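Local coordinates for isomerase/lactonizing enzyme (Agrobacterium tumefaciens, PDB 1RVK), which is of unknown function but, as an enolase-superfamily member with bound magnesium, probably works by abstracting a proton next to a substrate carboxylate, at residues A[134-139]-A[167-172]; A[203-208]-A[229-234]; A[252-257]-A[275-280]. All coordinates share one frame; numbering follows the deposited sequence.

Contact 1 of 3, residues A[134-139]-A[167-172]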
ATOM      1  N   TYR A 134      10.180   4.102  -5.092  1.00 12.98           N
ATOM      2  CA  TYR A 134      11.081   2.968  -5.206  1.00 12.60           C
ATOM      3  C   TYR A 134      10.316   1.895  -5.961  1.00 13.67           C
ATOM      4  O   TYR A 134       9.089   1.827  -5.878  1.00 12.59           O
ATOM      5  CB  TYR A 134      11.566   2.458  -3.830  1.00 12.74           C
ATOM      6  CG  TYR A 134      10.529   1.913  -2.853  1.00 12.62           C
ATOM      7  CD1 TYR A 134      10.001   0.627  -2.991  1.00 11.44           C
ATOM      8  CD2 TYR A 134      10.145   2.660  -1.743  1.00 12.22           C
ATOM      9  CE1 TYR A 134       9.117   0.097  -2.034  1.00 12.56           C
ATOM     10  CE2 TYR A 134       9.274   2.149  -0.791  1.00 12.65           C
ATOM     11  CZ  TYR A 134       8.765   0.873  -0.933  1.00 13.03           C
ATOM     12  OH  TYR A 134       7.921   0.378   0.036  1.00 13.10           O
ATOM     13  N   GLY A 135      11.035   1.095  -6.738  1.00 12.07           N
ATOM     14  CA  GLY A 135      10.391   0.032  -7.487  1.00 12.64           C
ATOM     15  C   GLY A 135      10.229  -1.140  -6.546  1.00 13.11           C
ATOM     16  O   GLY A 135      11.218  -1.734  -6.126  1.00 13.36           O
ATOM     17  N   SER A 136       8.983  -1.465  -6.212  1.00 12.80           N
ATOM     18  CA  SER A 136       8.679  -2.557  -5.293  1.00 12.63           C
ATOM     19  C   SER A 136       8.444  -3.838  -6.091  1.00 12.54           C
ATOM     20  O   SER A 136       7.414  -3.991  -6.748  1.00 11.14           O
ATOM     21  CB  SER A 136       7.435  -2.192  -4.474  1.00 14.35           C
ATOM     22  OG  SER A 136       7.410  -2.868  -3.232  1.00 13.82           O
ATOM     23  N   ILE A 137       9.405  -4.754  -6.021  1.00 12.32           N
ATOM     24  CA  ILE A 137       9.347  -6.013  -6.760  1.00 11.50           C
ATOM     25  C   ILE A 137       8.457  -7.084  -6.134  1.00 12.21           C
ATOM     26  O   ILE A 137       8.505  -7.318  -4.925  1.00 12.98           O
ATOM     27  CB  ILE A 137      10.763  -6.600  -6.933  1.00 13.09           C
ATOM     28  CG1 ILE A 137      11.678  -5.559  -7.581  1.00 13.61           C
ATOM     29  CG2 ILE A 137      10.709  -7.853  -7.800  1.00 13.83           C
ATOM     30  CD1 ILE A 137      13.134  -5.982  -7.660  1.00 14.91           C
HETATM   31  N   MSE A 138       7.649  -7.737  -6.967  1.00 11.40           N
HETATM   32  CA  MSE A 138       6.754  -8.804  -6.506  1.00 13.39           C
HETATM   33  C   MSE A 138       7.500  -9.928  -5.799  1.00 13.57           C
HETATM   34  O   MSE A 138       8.709 -10.104  -5.982  1.00 14.62           O
HETATM   35  CB  MSE A 138       5.999  -9.435  -7.680  1.00 14.02           C
HETATM   36  CG  MSE A 138       4.909  -8.589  -8.298  1.00 16.71           C
HETATM   37 SE   MSE A 138       3.824  -9.661  -9.511  1.00 18.42          SE
HETATM   38  CE  MSE A 138       2.326  -8.459  -9.686  1.00 19.72           C
ATOM     39  N   CYS A 139       6.763 -10.697  -5.003  1.00 13.87           N
ATOM     40  CA  CYS A 139       7.329 -11.837  -4.293  1.00 14.14           C
ATOM     41  C   CYS A 139       7.949 -12.774  -5.320  1.00 13.29           C
ATOM     42  O   CYS A 139       7.545 -12.786  -6.482  1.00 12.71           O
ATOM     43  CB  CYS A 139       6.237 -12.592  -3.530  1.00 14.21           C
ATOM     44  SG  CYS A 139       5.516 -11.681  -2.152  1.00 16.98           S
ATOM     45  N   GLY A 167      15.486   3.860  -5.926  1.00 13.97           N
ATOM     46  CA  GLY A 167      15.420   2.900  -4.838  1.00 12.62           C
ATOM     47  C   GLY A 167      14.725   1.649  -5.338  1.00 12.68           C
ATOM     48  O   GLY A 167      13.904   1.725  -6.247  1.00 12.70           O
ATOM     49  N   ILE A 168      15.051   0.502  -4.753  1.00 12.29           N
ATOM     50  CA  ILE A 168      14.454  -0.769  -5.156  1.00 12.96           C
ATOM     51  C   ILE A 168      14.220  -1.645  -3.936  1.00 12.58           C
ATOM     52  O   ILE A 168      15.119  -1.798  -3.110  1.00 12.28           O
ATOM     53  CB  ILE A 168      15.394  -1.543  -6.111  1.00 12.54           C
ATOM     54  CG1 ILE A 168      15.622  -0.729  -7.384  1.00 14.68           C
ATOM     55  CG2 ILE A 168      14.793  -2.910  -6.454  1.00 13.07           C
ATOM     56  CD1 ILE A 168      16.705  -1.299  -8.283  1.00 15.80           C
ATOM     57  N   LYS A 169      13.023  -2.216  -3.820  1.00 13.00           N
ATOM     58  CA  LYS A 169      12.738  -3.099  -2.693  1.00 12.92           C
ATOM     59  C   LYS A 169      12.411  -4.498  -3.190  1.00 13.48           C
ATOM     60  O   LYS A 169      11.580  -4.677  -4.079  1.00 12.54           O
ATOM     61  CB  LYS A 169      11.564  -2.589  -1.851  1.00 13.77           C
ATOM     62  CG  LYS A 169      11.377  -3.408  -0.566  1.00 11.97           C
ATOM     63  CD  LYS A 169      10.341  -2.807   0.378  1.00 11.57           C
ATOM     64  CE  LYS A 169       8.915  -3.102  -0.070  1.00  8.44           C
ATOM     65  NZ  LYS A 169       7.918  -2.414   0.807  1.00  9.76           N
ATOM     66  N   LEU A 170      13.071  -5.494  -2.616  1.00 12.13           N
ATOM     67  CA  LEU A 170      12.804  -6.866  -3.015  1.00 13.43           C
ATOM     68  C   LEU A 170      11.828  -7.530  -2.064  1.00 13.85           C
ATOM     69  O   LEU A 170      11.905  -7.328  -0.853  1.00 14.29           O
ATOM     70  CB  LEU A 170      14.079  -7.713  -2.994  1.00 15.69           C
ATOM     71  CG  LEU A 170      15.336  -7.395  -3.800  1.00 18.30           C
ATOM     72  CD1 LEU A 170      16.287  -8.577  -3.659  1.00 19.51           C
ATOM     73  CD2 LEU A 170      14.999  -7.174  -5.264  1.00 25.13           C
ATOM     74  N   HIS A 171      10.893  -8.292  -2.621  1.00 13.97           N
ATOM     75  CA  HIS A 171       9.984  -9.106  -1.821  1.00 13.76           C
ATOM     76  C   HIS A 171      10.551 -10.449  -2.268  1.00 14.46           C
ATOM     77  O   HIS A 171      10.548 -10.743  -3.464  1.00 14.09           O
ATOM     78  CB  HIS A 171       8.518  -8.998  -2.271  1.00 13.15           C
ATOM     79  CG  HIS A 171       7.817  -7.767  -1.784  1.00 14.75           C
ATOM     80  ND1 HIS A 171       7.870  -6.563  -2.453  1.00 14.54           N
ATOM     81  CD2 HIS A 171       7.038  -7.555  -0.694  1.00 16.86           C
ATOM     82  CE1 HIS A 171       7.154  -5.664  -1.800  1.00 14.60           C
ATOM     83  NE2 HIS A 171       6.639  -6.240  -0.728  1.00 13.99           N
ATOM     84  N   THR A 172      11.069 -11.248  -1.341  1.00 12.29           N
ATOM     85  CA  THR A 172      11.653 -12.522  -1.733  1.00 14.09           C
ATOM     86  C   THR A 172      10.681 -13.702  -1.750  1.00 13.20           C
ATOM     87  O   THR A 172       9.467 -13.507  -1.699  1.00 15.05           O
ATOM     88  CB  THR A 172      12.904 -12.827  -0.876  1.00 15.27           C
ATOM     89  OG1 THR A 172      12.658 -12.471   0.492  1.00 15.41           O
ATOM     90  CG2 THR A 172      14.088 -12.013  -1.389  1.00 16.27           C
TER

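Contact 2 of 3, residues A[203-208]-A[229-234]. With MG (magnesium ion), chain B.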
ATOM      1  N   LEU A 203      18.598   0.218  -1.458  1.00 10.92           N
ATOM      2  CA  LEU A 203      17.995  -1.112  -1.489  1.00 10.41           C
ATOM      3  C   LEU A 203      17.321  -1.515  -0.192  1.00 13.38           C
ATOM      4  O   LEU A 203      17.805  -1.209   0.899  1.00 12.95           O
ATOM      5  CB  LEU A 203      19.059  -2.159  -1.830  1.00 11.38           C
ATOM      6  CG  LEU A 203      19.757  -2.004  -3.181  1.00  9.32           C
ATOM      7  CD1 LEU A 203      20.814  -3.096  -3.355  1.00 12.12           C
ATOM      8  CD2 LEU A 203      18.721  -2.090  -4.282  1.00 10.78           C
HETATM    9  N   MSE A 204      16.203  -2.223  -0.322  1.00 12.27           N
HETATM   10  CA  MSE A 204      15.467  -2.690   0.835  1.00 12.11           C
HETATM   11  C   MSE A 204      14.911  -4.082   0.596  1.00 12.21           C
HETATM   12  O   MSE A 204      14.802  -4.532  -0.547  1.00 11.12           O
HETATM   13  CB  MSE A 204      14.361  -1.698   1.177  1.00 15.06           C
HETATM   14  CG  MSE A 204      14.944  -0.348   1.570  1.00 17.51           C
HETATM   15 SE   MSE A 204      14.946   0.882   0.100  1.00 36.54          SE
HETATM   16  CE  MSE A 204      13.098   1.156   0.414  1.00  1.00           C
ATOM     17  N   ILE A 205      14.574  -4.770   1.681  1.00 11.44           N
ATOM     18  CA  ILE A 205      14.060  -6.128   1.582  1.00 13.67           C
ATOM     19  C   ILE A 205      12.861  -6.360   2.483  1.00 13.07           C
ATOM     20  O   ILE A 205      12.863  -5.982   3.654  1.00 13.85           O
ATOM     21  CB  ILE A 205      15.169  -7.167   1.934  1.00 14.28           C
ATOM     22  CG1 ILE A 205      14.580  -8.578   2.006  1.00 17.12           C
ATOM     23  CG2 ILE A 205      15.826  -6.806   3.256  1.00 13.74           C
ATOM     24  CD1 ILE A 205      14.212  -9.163   0.674  1.00 19.57           C
ATOM     25  N   ASP A 206      11.837  -6.978   1.904  1.00 12.28           N
ATOM     26  CA  ASP A 206      10.604  -7.323   2.600  1.00 12.30           C
ATOM     27  C   ASP A 206      10.503  -8.829   2.373  1.00 12.76           C
ATOM     28  O   ASP A 206       9.905  -9.287   1.401  1.00 12.65           O
ATOM     29  CB  ASP A 206       9.432  -6.584   1.956  1.00 11.63           C
ATOM     30  CG  ASP A 206       8.129  -6.763   2.709  1.00 13.84           C
ATOM     31  OD1 ASP A 206       7.135  -6.172   2.268  1.00 11.32           O
ATOM     32  OD2 ASP A 206       8.083  -7.487   3.723  1.00 13.62           O
ATOM     33  N   ALA A 207      11.118  -9.593   3.268  1.00 12.55           N
ATOM     34  CA  ALA A 207      11.145 -11.046   3.150  1.00 13.56           C
ATOM     35  C   ALA A 207       9.958 -11.743   3.795  1.00 12.59           C
ATOM     36  O   ALA A 207       9.041 -11.096   4.291  1.00 12.20           O
ATOM     37  CB  ALA A 207      12.443 -11.578   3.746  1.00 14.91           C
ATOM     38  N   PHE A 208       9.981 -13.073   3.757  1.00 12.44           N
ATOM     39  CA  PHE A 208       8.941 -13.912   4.358  1.00 13.11           C
ATOM     40  C   PHE A 208       8.504 -13.274   5.686  1.00 13.31           C
ATOM     41  O   PHE A 208       9.315 -13.080   6.587  1.00 12.53           O
ATOM     42  CB  PHE A 208       9.525 -15.312   4.566  1.00 12.15           C
ATOM     43  CG  PHE A 208       8.607 -16.268   5.258  1.00 13.07           C
ATOM     44  CD1 PHE A 208       8.909 -16.724   6.539  1.00 13.49           C
ATOM     45  CD2 PHE A 208       7.468 -16.751   4.622  1.00 14.31           C
ATOM     46  CE1 PHE A 208       8.087 -17.655   7.173  1.00 15.18           C
ATOM     47  CE2 PHE A 208       6.640 -17.679   5.250  1.00 14.92           C
ATOM     48  CZ  PHE A 208       6.951 -18.131   6.526  1.00 14.17           C
ATOM     49  N   ASP A 229      19.042  -0.282   3.137  1.00 13.77           N
ATOM     50  CA  ASP A 229      18.404   0.798   3.885  1.00 13.84           C
ATOM     51  C   ASP A 229      17.485   0.319   5.000  1.00 12.83           C
ATOM     52  O   ASP A 229      17.389   0.959   6.044  1.00 12.28           O
ATOM     53  CB  ASP A 229      17.605   1.694   2.938  1.00 16.57           C
ATOM     54  CG  ASP A 229      18.460   2.748   2.270  1.00 19.66           C
ATOM     55  OD1 ASP A 229      19.691   2.556   2.179  1.00 21.34           O
ATOM     56  OD2 ASP A 229      17.890   3.768   1.825  1.00 22.50           O
ATOM     57  N   TRP A 230      16.785  -0.784   4.773  1.00 11.31           N
ATOM     58  CA  TRP A 230      15.910  -1.306   5.810  1.00 10.81           C
ATOM     59  C   TRP A 230      15.475  -2.740   5.566  1.00 10.90           C
ATOM     60  O   TRP A 230      15.561  -3.253   4.449  1.00 10.12           O
ATOM     61  CB  TRP A 230      14.671  -0.398   6.004  1.00 11.39           C
ATOM     62  CG  TRP A 230      13.519  -0.529   5.002  1.00 10.80           C
ATOM     63  CD1 TRP A 230      12.875  -1.679   4.622  1.00 10.15           C
ATOM     64  CD2 TRP A 230      12.812   0.547   4.363  1.00 11.19           C
ATOM     65  NE1 TRP A 230      11.815  -1.383   3.795  1.00 13.85           N
ATOM     66  CE2 TRP A 230      11.753  -0.025   3.620  1.00 13.21           C
ATOM     67  CE3 TRP A 230      12.968   1.942   4.351  1.00 13.14           C
ATOM     68  CZ2 TRP A 230      10.856   0.748   2.872  1.00 13.23           C
ATOM     69  CZ3 TRP A 230      12.073   2.712   3.606  1.00 14.18           C
ATOM     70  CH2 TRP A 230      11.032   2.110   2.878  1.00 14.30           C
ATOM     71  N   ILE A 231      15.045  -3.386   6.640  1.00 10.74           N
ATOM     72  CA  ILE A 231      14.550  -4.749   6.582  1.00 11.23           C
ATOM     73  C   ILE A 231      13.094  -4.571   6.993  1.00 12.31           C
ATOM     74  O   ILE A 231      12.797  -3.906   7.987  1.00 12.66           O
ATOM     75  CB  ILE A 231      15.324  -5.683   7.556  1.00 12.65           C
ATOM     76  CG1 ILE A 231      14.767  -7.107   7.457  1.00 13.81           C
ATOM     77  CG2 ILE A 231      15.264  -5.144   8.975  1.00 13.10           C
ATOM     78  CD1 ILE A 231      15.535  -8.124   8.282  1.00 15.76           C
ATOM     79  N   GLU A 232      12.190  -5.138   6.206  1.00 11.57           N
ATOM     80  CA  GLU A 232      10.762  -4.981   6.442  1.00 11.23           C
ATOM     81  C   GLU A 232      10.000  -6.260   6.789  1.00  9.46           C
ATOM     82  O   GLU A 232      10.090  -7.259   6.082  1.00 10.78           O
ATOM     83  CB  GLU A 232      10.151  -4.341   5.193  1.00 12.71           C
ATOM     84  CG  GLU A 232       8.671  -3.996   5.265  1.00 10.20           C
ATOM     85  CD  GLU A 232       8.213  -3.314   3.995  1.00 12.99           C
ATOM     86  OE1 GLU A 232       9.017  -2.579   3.385  1.00 11.97           O
ATOM     87  OE2 GLU A 232       7.052  -3.498   3.604  1.00 12.92           O
ATOM     88  N   GLU A 233       9.249  -6.198   7.886  1.00 11.55           N
ATOM     89  CA  GLU A 233       8.407  -7.299   8.361  1.00 11.21           C
ATOM     90  C   GLU A 233       8.993  -8.699   8.168  1.00 11.02           C
ATOM     91  O   GLU A 233       8.428  -9.526   7.459  1.00 10.65           O
ATOM     92  CB  GLU A 233       7.033  -7.204   7.674  1.00 11.98           C
ATOM     93  CG  GLU A 233       5.952  -8.105   8.263  1.00 12.91           C
ATOM     94  CD  GLU A 233       4.555  -7.800   7.724  1.00 14.32           C
ATOM     95  OE1 GLU A 233       3.591  -8.432   8.207  1.00 13.68           O
ATOM     96  OE2 GLU A 233       4.414  -6.940   6.824  1.00 12.76           O
ATOM     97  N   PRO A 234      10.131  -8.991   8.814  1.00 10.66           N
ATOM     98  CA  PRO A 234      10.697 -10.332   8.638  1.00 10.81           C
ATOM     99  C   PRO A 234      10.125 -11.348   9.625  1.00 11.91           C
ATOM    100  O   PRO A 234      10.412 -12.540   9.528  1.00 13.05           O
ATOM    101  CB  PRO A 234      12.186 -10.097   8.851  1.00 10.68           C
ATOM    102  CG  PRO A 234      12.181  -9.074   9.947  1.00 11.58           C
ATOM    103  CD  PRO A 234      11.080  -8.105   9.514  1.00  9.36           C
TER
HETATM  104 MG    MG B 999       5.582  -4.995   3.054  1.00 14.47          MG
HETATM  105  O   HOH W   1      20.758   1.032   0.375  1.00 24.20           O
HETATM  106  O   HOH W   2      12.431  -8.554   5.602  1.00 27.42           O
HETATM  107  O   HOH W   3       5.811  -6.249   4.887  1.00 11.49           O
HETATM  108  O   HOH W   4       3.845  -6.294   2.322  1.00 14.16           O
HETATM  109  O   HOH W   5       5.551  -4.081   0.951  1.00 15.25           O

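Contact 3 of 3, residues A[252-257]-A[275-280]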
ATOM      1  N   ILE A 252      21.007  -2.685  10.807  1.00 16.08           N
ATOM      2  CA  ILE A 252      20.124  -2.207   9.743  1.00 13.62           C
ATOM      3  C   ILE A 252      18.775  -1.775  10.313  1.00 13.55           C
ATOM      4  O   ILE A 252      18.215  -2.435  11.192  1.00 12.79           O
ATOM      5  CB  ILE A 252      19.900  -3.301   8.655  1.00 15.44           C
ATOM      6  CG1 ILE A 252      19.029  -2.746   7.525  1.00 15.14           C
ATOM      7  CG2 ILE A 252      19.237  -4.533   9.266  1.00 13.71           C
ATOM      8  CD1 ILE A 252      18.911  -3.674   6.316  1.00 16.46           C
ATOM      9  N   PRO A 253      18.243  -0.643   9.832  1.00 11.62           N
ATOM     10  CA  PRO A 253      16.950  -0.159  10.323  1.00 11.05           C
ATOM     11  C   PRO A 253      15.811  -1.144  10.067  1.00 12.60           C
ATOM     12  O   PRO A 253      15.735  -1.772   9.007  1.00 11.78           O
ATOM     13  CB  PRO A 253      16.756   1.146   9.557  1.00 11.45           C
ATOM     14  CG  PRO A 253      18.171   1.638   9.383  1.00 11.88           C
ATOM     15  CD  PRO A 253      18.888   0.369   8.974  1.00 12.29           C
ATOM     16  N   VAL A 254      14.936  -1.274  11.060  1.00 12.31           N
ATOM     17  CA  VAL A 254      13.769  -2.136  10.964  1.00 12.17           C
ATOM     18  C   VAL A 254      12.581  -1.204  10.765  1.00 12.27           C
ATOM     19  O   VAL A 254      12.407  -0.252  11.524  1.00 12.98           O
ATOM     20  CB  VAL A 254      13.560  -2.946  12.264  1.00 10.68           C
ATOM     21  CG1 VAL A 254      12.224  -3.675  12.221  1.00 12.03           C
ATOM     22  CG2 VAL A 254      14.693  -3.938  12.439  1.00 10.38           C
ATOM     23  N   VAL A 255      11.772  -1.467   9.743  1.00 13.60           N
ATOM     24  CA  VAL A 255      10.603  -0.633   9.468  1.00 15.09           C
ATOM     25  C   VAL A 255       9.337  -1.440   9.717  1.00 14.21           C
ATOM     26  O   VAL A 255       9.250  -2.600   9.325  1.00 14.91           O
ATOM     27  CB  VAL A 255      10.592  -0.134   8.006  1.00 16.54           C
ATOM     28  CG1 VAL A 255       9.401   0.790   7.774  1.00 19.05           C
ATOM     29  CG2 VAL A 255      11.880   0.592   7.706  1.00 22.48           C
ATOM     30  N   GLY A 256       8.367  -0.825  10.384  1.00 13.09           N
ATOM     31  CA  GLY A 256       7.122  -1.508  10.676  1.00 13.00           C
ATOM     32  C   GLY A 256       6.259  -0.699  11.625  1.00 12.85           C
ATOM     33  O   GLY A 256       6.663   0.377  12.054  1.00 12.37           O
ATOM     34  N   PRO A 257       5.052  -1.179  11.957  1.00 11.99           N
ATOM     35  CA  PRO A 257       4.466  -2.426  11.472  1.00 12.33           C
ATOM     36  C   PRO A 257       3.595  -2.159  10.250  1.00 12.62           C
ATOM     37  O   PRO A 257       2.912  -1.139  10.185  1.00 12.60           O
ATOM     38  CB  PRO A 257       3.648  -2.891  12.664  1.00 11.38           C
ATOM     39  CG  PRO A 257       3.086  -1.593  13.180  1.00 12.11           C
ATOM     40  CD  PRO A 257       4.243  -0.605  13.052  1.00 11.97           C
ATOM     41  N   ALA A 275      10.072  -0.733  19.065  1.00 11.91           N
ATOM     42  CA  ALA A 275      10.011  -1.945  18.254  1.00 13.34           C
ATOM     43  C   ALA A 275      10.478  -1.757  16.816  1.00 13.40           C
ATOM     44  O   ALA A 275      10.641  -2.732  16.083  1.00 15.00           O
ATOM     45  CB  ALA A 275       8.594  -2.501  18.264  1.00 13.48           C
ATOM     46  N   CYS A 276      10.680  -0.510  16.408  1.00 12.83           N
ATOM     47  CA  CYS A 276      11.134  -0.228  15.051  1.00 13.29           C
ATOM     48  C   CYS A 276      11.947   1.061  15.016  1.00 13.08           C
ATOM     49  O   CYS A 276      11.886   1.865  15.948  1.00 15.26           O
ATOM     50  CB  CYS A 276       9.937  -0.099  14.110  1.00 11.48           C
ATOM     51  SG  CYS A 276       8.789   1.214  14.566  1.00 13.95           S
ATOM     52  N   ASP A 277      12.703   1.244  13.937  1.00 11.83           N
ATOM     53  CA  ASP A 277      13.532   2.434  13.747  1.00 10.39           C
ATOM     54  C   ASP A 277      12.835   3.398  12.791  1.00 11.47           C
ATOM     55  O   ASP A 277      13.102   4.600  12.797  1.00 11.94           O
ATOM     56  CB  ASP A 277      14.886   2.034  13.164  1.00 11.55           C
ATOM     57  CG  ASP A 277      15.596   0.999  14.017  1.00 12.15           C
ATOM     58  OD1 ASP A 277      16.007   1.343  15.147  1.00 12.72           O
ATOM     59  OD2 ASP A 277      15.728  -0.156  13.561  1.00 10.47           O
ATOM     60  N   ILE A 278      11.956   2.846  11.962  1.00 10.82           N
ATOM     61  CA  ILE A 278      11.178   3.615  10.991  1.00 10.58           C
ATOM     62  C   ILE A 278       9.762   3.064  11.113  1.00 10.71           C
ATOM     63  O   ILE A 278       9.571   1.848  11.132  1.00 10.54           O
ATOM     64  CB  ILE A 278      11.671   3.371   9.545  1.00 11.75           C
ATOM     65  CG1 ILE A 278      13.152   3.737   9.416  1.00 12.78           C
ATOM     66  CG2 ILE A 278      10.837   4.184   8.566  1.00 11.69           C
ATOM     67  CD1 ILE A 278      13.774   3.290   8.100  1.00 13.34           C
ATOM     68  N   LEU A 279       8.772   3.945  11.204  1.00 10.48           N
ATOM     69  CA  LEU A 279       7.391   3.497  11.333  1.00  9.91           C
ATOM     70  C   LEU A 279       6.812   3.176   9.959  1.00 10.90           C
ATOM     71  O   LEU A 279       7.365   3.570   8.929  1.00 11.22           O
ATOM     72  CB  LEU A 279       6.549   4.588  12.003  1.00 12.11           C
ATOM     73  CG  LEU A 279       5.198   4.174  12.599  1.00 12.10           C
ATOM     74  CD1 LEU A 279       5.428   3.187  13.743  1.00 15.25           C
ATOM     75  CD2 LEU A 279       4.450   5.415  13.098  1.00 13.39           C
ATOM     76  N   ARG A 280       5.706   2.443   9.940  1.00 10.55           N
ATOM     77  CA  ARG A 280       5.060   2.117   8.676  1.00  9.78           C
ATOM     78  C   ARG A 280       3.557   2.260   8.846  1.00 11.62           C
ATOM     79  O   ARG A 280       3.014   2.029   9.928  1.00 12.76           O
ATOM     80  CB  ARG A 280       5.403   0.694   8.228  1.00 11.92           C
ATOM     81  CG  ARG A 280       4.969   0.360   6.789  1.00 11.87           C
ATOM     82  CD  ARG A 280       5.890  -0.718   6.222  1.00 11.21           C
ATOM     83  NE  ARG A 280       5.602  -1.162   4.856  1.00 11.06           N
ATOM     84  CZ  ARG A 280       5.740  -0.424   3.755  1.00 12.90           C
ATOM     85  NH1 ARG A 280       5.468  -0.956   2.568  1.00 12.90           N
ATOM     86  NH2 ARG A 280       6.125   0.843   3.830  1.00 13.80           N
TER
HETATM   87  O   HOH W   6      17.562  -1.985  13.786  1.00 15.49           O

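Contact 1 of 3, residues A[134-139]-A[167-172]
Gly135 bonds to Gly167 and Lys169 through its backbone, in the parallel pairing of strands 130-137 and 167-171. With helix 150-163 these strands form the first beta-alpha-beta unit of the barrel domain of an enolase-superfamily enzyme. Three backbone bonds build the ladder: Gly135 N to Gly167 O at 3.0 Å, Lys169 N to Gly135 O at 3.0 Å, and Ile137 N to Lys169 O at 2.9 Å. Tyr134 CB packs beside Gly167, where a side chain would otherwise stand.

The polar side chains gather on the face of Tyr134, Ser136 and Lys169. The lysine chain turns at chi3 (78°), which brings CE round beside Ser136 OG, and NZ donates to Tyr134 OH at 2.9 Å. Lysine suits this place because its aliphatic part can lie by the phenol, with CB 3.6 Å from Tyr134 CE1, while its amino end forms salt bridges with Glu232 and Glu329. Ser136 OG also bonds to Glu329.

Apolar packing involves Ile137, whose CD1 presses tightly on Leu170 CD2 at 3.3 Å and also touches Ile168 CG2. The same branched hydrocarbon meets Tyr153, Phe156 and Leu160 of helix 150-163.

His171 adds a side-chain bond: ND1 donates to Ile137 O at 2.7 Å, the oxygen lying 22° out of the ring plane, while Ser136 OG sits in that plane, 3.2 Å from His171 CE1.

Contact 2 of 3, residues A[203-208]-A[229-234]
Asp229 N donates to Leu203 O at 2.7 Å where strands 202-206 and 230-232 come together as parallel neighbours in the barrel. The Asp229 carboxylate forms a salt bridge with Arg202.

Trp230 follows, its O taking a weak bond from Ile205 N. Its broad indole suits a partner with a flexible tail: Met204, present as selenomethionine, bends at chi2 and again at chi3 (78°), and its CE lies over the six-membered ring, 3.3 Å above the plane and offset toward the rim, in a CH-pi contact. The backbone N of Trp230 is buried and has no hydrogen-bond partner. On the other face of the sheet, Ile231 packs lightly against Ile205 and also touches Leu219 and Leu223 of helix 213-224.

At Glu232 the backbone N bonds to Ile205 O at 2.8 Å, and the extended side chain reaches the magnesium ion through OE2 at 2.2 Å. Asp206 OD1 binds the ion at 2.1 Å, the two carboxylate planes being 31° apart. Trp230 NE1 donates to the anti lone pair of Glu232 OE1 at 3.1 Å, the oxygen that also meets Lys169, so a second shell helps orient this ligand. Glu233 OE2 and Asp206 OD2 both accept from one magnesium-bound water.

Glu258 and three waters complete six ligands. The cation makes the crowding of carboxylates tolerable; as in related enzymes, the waters probably mark where a substrate would coordinate.

Contact 3 of 3, residues A[252-257]-A[275-280]
Asp277 turns its CG anti to the carbonyl carbon (chi1 -56°), beside its own backbone N, and from there OD2 receives Val254 N through its anti lone pair at 2.9 Å. Ile278 sets CG1 beside its own N (chi1 -58°) and runs on with chi2 near anti, so CD1 meets Val255 CG2 at a tight 3.3 Å. Short aspartate thus serves as a backbone acceptor beside Val254 N, while two beta-branched residues fill one face of the sheet.

Val254 O accepts twice, from Asp277 N at 2.9 Å and from Ile278 N at 3.2 Å. Further along, Gly256 N donates to Ile278 O at 3.0 Å. Gly256 is almost fully stretched (phi 171°), a conformation that glycine adopts readily, and the peptide before Pro257 is cis. Pro257 CD touches Leu279 CD1 at 4.0 Å. Arg280 extends from CG to NE toward the metal site, where it forms a salt bridge with Glu329 and a hydrogen bond with the magnesium ligand Glu258.

Helix 263-272 connects the two strands in this beta-alpha-beta unit of the barrel, and its Trp270 rests on Pro257 and Cys276. Val254 packs on helix 240-249, and strands 230-232 and 306-308 flank the pair.

In the fold
From the N-terminal end of the barrel domain the chain meets the three contacts in series; none nests in or crosses another. Contact 1 closes the loop through helix 150-163, contact 2 the loop through helix 213-224, and contact 3 the loop through helix 263-272, each a beta-alpha-beta unit. All lie on one curled sheet. Strand 167-171 borders strand 202-206, so Leu170 O meets Asp206 N across contacts 1 and 2, while Ile231 N meets Pro253 O between contacts 2 and 3. Although the centres of contacts 1 and 3 lie about 17 Å apart, Lys169 and Arg280 converge on the magnesium site held partly by contact 2.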